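Local coordinates for glycosyl transferase family 8 (PDB 5GVV), which transfers galactose from UDP-galactose to the terminal glucose of the serine-rich repeat protein PsrP already carrying GlcNAc and glucose, at the interface of chains A and B. Coordinates in Å, arbitrary orientation; residue numbers count along the deposited sequence, not the author numbering. Chains: chain A/B, Glycosyl transferase family 8.

Contact 1: the interface of chains A and B. Residues chain A 206-207, 210-212, 215; chain B 334-335.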
loop_
_atom_site.group_PDB
_atom_site.type_symbol
_atom_site.label_atom_id
_atom_site.label_comp_id
_atom_site.label_asym_id
_atom_site.label_seq_id
_atom_site.Cartn_x
_atom_site.Cartn_y
_atom_site.Cartn_z
ATOM N N ALA A 206 -12.488 -10.687 23.832
ATOM C CA ALA A 206 -12.260 -10.959 25.248
ATOM C C ALA A 206 -13.004 -9.967 26.133
ATOM O O ALA A 206 -13.589 -10.342 27.153
ATOM C CB ALA A 206 -10.777 -10.932 25.552
ATOM N N ALA A 207 -12.960 -8.698 25.754
ATOM C CA ALA A 207 -13.699 -7.670 26.482
ATOM C C ALA A 207 -15.210 -7.868 26.330
ATOM O O ALA A 207 -15.985 -7.553 27.239
ATOM C CB ALA A 207 -13.283 -6.286 26.011
ATOM N N LYS A 210 -16.035 -10.798 28.493
ATOM C CA LYS A 210 -15.595 -10.479 29.851
ATOM C C LYS A 210 -14.565 -11.470 30.404
ATOM O O LYS A 210 -14.632 -11.879 31.571
ATOM C CB LYS A 210 -16.800 -10.339 30.791
ATOM C CG LYS A 210 -17.666 -9.122 30.487
ATOM C CD LYS A 210 -17.394 -8.017 31.493
ATOM C CE LYS A 210 -17.440 -6.641 30.843
ATOM N NZ LYS A 210 -16.726 -5.612 31.663
ATOM N N HIS A 211 -13.610 -11.838 29.553
ATOM C CA HIS A 211 -12.505 -12.705 29.936
ATOM C C HIS A 211 -11.377 -11.868 30.532
ATOM O O HIS A 211 -10.354 -11.649 29.882
ATOM C CB HIS A 211 -12.007 -13.478 28.713
ATOM C CG HIS A 211 -13.005 -14.448 28.161
ATOM N ND1 HIS A 211 -13.051 -14.790 26.824
ATOM C CD2 HIS A 211 -13.987 -15.159 28.764
ATOM C CE1 HIS A 211 -14.020 -15.664 26.630
ATOM N NE2 HIS A 211 -14.604 -15.908 27.791
ATOM N N GLN A 212 -11.572 -11.414 31.771
ATOM C CA GLN A 212 -10.691 -10.430 32.412
ATOM C C GLN A 212 -9.209 -10.808 32.457
ATOM O O GLN A 212 -8.340 -9.937 32.370
ATOM C CB GLN A 212 -11.184 -10.125 33.833
ATOM C CG GLN A 212 -11.254 -11.353 34.730
ATOM C CD GLN A 212 -11.812 -11.050 36.106
ATOM O OE1 GLN A 212 -11.299 -10.186 36.820
ATOM N NE2 GLN A 212 -12.864 -11.768 36.489
ATOM N N PHE A 215 -6.279 -10.075 29.769
ATOM C CA PHE A 215 -5.593 -8.789 29.839
ATOM C C PHE A 215 -4.500 -8.750 30.902
ATOM O O PHE A 215 -3.777 -7.756 31.020
ATOM C CB PHE A 215 -6.605 -7.658 30.061
ATOM C CG PHE A 215 -7.593 -7.513 28.940
ATOM C CD1 PHE A 215 -7.265 -6.783 27.806
ATOM C CD2 PHE A 215 -8.841 -8.123 29.007
ATOM C CE1 PHE A 215 -8.166 -6.657 26.759
ATOM C CE2 PHE A 215 -9.748 -8.002 27.962
ATOM C CZ PHE A 215 -9.409 -7.269 26.836
HETATM N N MSE B 334 -13.549 -3.215 29.530
HETATM C CA MSE B 334 -12.257 -3.816 29.749
HETATM C C MSE B 334 -11.132 -3.190 28.997
HETATM O O MSE B 334 -10.040 -3.131 29.483
HETATM C CB MSE B 334 -12.310 -5.324 29.443
HETATM C CG MSE B 334 -12.959 -5.933 30.638
HETATM SE SE MSE B 334 -12.749 -7.917 30.511
HETATM C CE MSE B 334 -14.066 -8.426 31.895
ATOM N N LEU B 335 -11.412 -2.701 27.791
ATOM C CA LEU B 335 -10.405 -2.038 26.973
ATOM C C LEU B 335 -10.063 -0.687 27.594
ATOM O O LEU B 335 -8.886 -0.338 27.745
ATOM C CB LEU B 335 -10.911 -1.871 25.538
ATOM C CG LEU B 335 -11.198 -3.211 24.858
ATOM C CD1 LEU B 335 -11.720 -3.028 23.446
ATOM C CD2 LEU B 335 -9.946 -4.060 24.854
HETATM O O HOH W 1 -15.449 -5.238 28.825
#
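B:Met334, a selenomethionine in helix 333-342, reaches into a recess of chain A formed by the end of helix 203-208, the loop after it and the 3-10 helix 212-216. Its straight chain is the inserted element of this protein-protein contact, which would help hold the two copies together if the pair also forms in solution. With CG anti to the carbonyl carbon (chi1 -78°) and the rest of the chain extended, the selenium and the terminal methyl are carried well away from their own helix.

The apolar packing falls into three zones. At the base of the side chain, B:Met334 CB meets the methyl CB of A:Ala207 at 3.7 Å. Halfway along, the selenium passes A:Phe215 at about a right angle, raised from the ring plane and beyond its rim, 3.9 Å from CE2. The selenium also lies 3.8 Å from CA of A:Gln212, roughly at a right angle to its approach to the ring. At the tip, the methyl CE presses on the backbone of A:Lys210, with CE and CA 3.3 Å apart. The bent lysine chain curls beside this methyl, and its CD comes within a tight 3.4 Å of CE. B:Leu335 widens the contact by placing its branch CD2 against CE1 and CZ of A:Phe215, on the same side of the ring as B:Met334.

A water adds a polar link. It joins the carbonyl O of A:Ala207 to the backbone of chain B and is approached weakly by the side-chain amine NZ of A:Lys210. On the chain B side, N of B:Met334 lies 2.9 Å from that water O, with an angle of 162° at the hydrogen.

Contact 2: the interface of chains A and B. Residues chain A 334-335, 338; chain B 203, 206-207, 211, 215.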
loop_
_atom_site.group_PDB
_atom_site.type_symbol
_atom_site.label_atom_id
_atom_site.label_comp_id
_atom_site.label_asym_id
_atom_site.label_seq_id
_atom_site.Cartn_x
_atom_site.Cartn_y
_atom_site.Cartn_z
HETATM N N MSE A 334 -0.778 0.992 -32.002
HETATM C CA MSE A 334 0.206 2.056 -31.758
HETATM C C MSE A 334 1.112 1.742 -30.598
HETATM O O MSE A 334 2.259 2.161 -30.540
HETATM C CB MSE A 334 -0.533 3.382 -31.651
HETATM C CG MSE A 334 -0.894 3.871 -33.055
HETATM SE SE MSE A 334 -2.002 5.528 -32.928
HETATM C CE MSE A 334 -2.551 5.507 -34.861
ATOM N N LEU A 335 0.586 0.968 -29.675
ATOM C CA LEU A 335 1.371 0.574 -28.504
ATOM C C LEU A 335 2.316 -0.580 -28.845
ATOM O O LEU A 335 3.478 -0.586 -28.427
ATOM C CB LEU A 335 0.441 0.194 -27.345
ATOM C CG LEU A 335 -0.591 1.285 -27.030
ATOM C CD1 LEU A 335 -1.616 0.832 -25.996
ATOM C CD2 LEU A 335 0.108 2.545 -26.560
ATOM N N GLN A 338 5.417 0.703 -30.677
ATOM C CA GLN A 338 6.464 1.279 -29.837
ATOM C C GLN A 338 7.301 0.193 -29.165
ATOM O O GLN A 338 8.506 0.364 -28.963
ATOM C CB GLN A 338 5.871 2.223 -28.785
ATOM C CG GLN A 338 5.204 3.468 -29.374
ATOM C CD GLN A 338 6.112 4.205 -30.344
ATOM O OE1 GLN A 338 7.249 4.539 -30.012
ATOM N NE2 GLN A 338 5.620 4.448 -31.555
ATOM N N ASP B 203 -1.808 7.482 -23.253
ATOM C CA ASP B 203 -1.336 6.512 -24.253
ATOM C C ASP B 203 -2.442 5.611 -24.818
ATOM O O ASP B 203 -2.578 5.480 -26.039
ATOM C CB ASP B 203 -0.211 5.646 -23.679
ATOM C CG ASP B 203 1.146 6.312 -23.776
ATOM O OD1 ASP B 203 1.209 7.498 -24.168
ATOM O OD2 ASP B 203 2.155 5.649 -23.450
ATOM N N ALA B 206 -4.954 7.724 -26.812
ATOM C CA ALA B 206 -4.373 8.142 -28.085
ATOM C C ALA B 206 -4.388 6.990 -29.078
ATOM O O ALA B 206 -4.759 7.155 -30.242
ATOM C CB ALA B 206 -2.952 8.637 -27.874
ATOM N N ALA B 207 -3.971 5.822 -28.608
ATOM C CA ALA B 207 -3.971 4.616 -29.422
ATOM C C ALA B 207 -5.386 4.227 -29.849
ATOM O O ALA B 207 -5.583 3.635 -30.918
ATOM C CB ALA B 207 -3.317 3.476 -28.645
ATOM N N HIS B 211 -4.505 8.837 -32.453
ATOM C CA HIS B 211 -3.693 10.041 -32.490
ATOM C C HIS B 211 -2.229 9.631 -32.615
ATOM O O HIS B 211 -1.511 9.530 -31.624
ATOM C CB HIS B 211 -3.966 10.898 -31.248
ATOM C CG HIS B 211 -5.382 11.374 -31.155
ATOM N ND1 HIS B 211 -6.043 11.537 -29.953
ATOM C CD2 HIS B 211 -6.273 11.723 -32.116
ATOM C CE1 HIS B 211 -7.270 11.965 -30.179
ATOM N NE2 HIS B 211 -7.438 12.084 -31.484
ATOM N N PHE B 215 2.807 9.622 -30.102
ATOM C CA PHE B 215 3.883 8.681 -29.811
ATOM C C PHE B 215 5.235 9.114 -30.381
ATOM O O PHE B 215 6.238 8.408 -30.218
ATOM C CB PHE B 215 3.489 7.271 -30.268
ATOM C CG PHE B 215 2.214 6.778 -29.638
ATOM C CD1 PHE B 215 2.232 6.182 -28.381
ATOM C CD2 PHE B 215 0.995 6.938 -30.285
ATOM C CE1 PHE B 215 1.055 5.746 -27.785
ATOM C CE2 PHE B 215 -0.185 6.505 -29.698
ATOM C CZ PHE B 215 -0.156 5.906 -28.447
HETATM O O HOH W 2 -3.661 1.843 -32.258
#
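B:Phe215 meets A:Leu335, A:Met334 and A:Gln338 of helix 333-342, which gather on one side of its ring plane. The tight part of this helix-against-helix contact lies around the outer ring atoms. From A:Leu335, the branch CD2 reaches CE1 of B:Phe215 at 3.6 Å, slanting in from above the ring plane. A:Met334, also a selenomethionine, sets its CB over the same face, 3.7 Å from CE2 of the ring. Its selenium lies well outside the rim and raised from the plane, 3.8 Å from that CE2. Beside the ring, the methyl CB of B:Ala207 fits against CG of A:Leu335 at 3.9 Å, completing the apolar cluster.

Packing is looser towards A:Gln338. Its chain folds back at chi2 (-52°), which brings the amide alongside CB of B:Phe215, beyond the ring on its attachment side, with 15° between the amide and ring planes. The amide NE2 stands 3.8 Å from CB of B:Phe215, a van der Waals approach. On the other flank, water enters: one molecule connects the backbone N of A:Met334, at 3.0 Å from the water O, to the carbonyl O of B:Ala207. B:Asp203 lies only at the margin, its backbone O near A:Leu335 CD2. The site fastens the helix of one glycosyltransferase copy to the 203-216 region of the other, and would help hold the pair together if this dimer forms in solution.

Contact 1 and contact 2 are twins generated by the two-fold symmetry of the pair, with the chains exchanged. In each, helix 333-342 of one subunit meets the end of the helix beginning at residue 203 and the 3-10 helix 212-216 of the other. The centres of their C-alpha atoms lie about 61 Å apart, so the two chains are clasped at widely separated points. Such reciprocal spacing would probably resist rocking of one copy against the other, if the dimer persists in solution. Each has its own bridging water between the backbone N of residue 334 and the carbonyl O of residue 207.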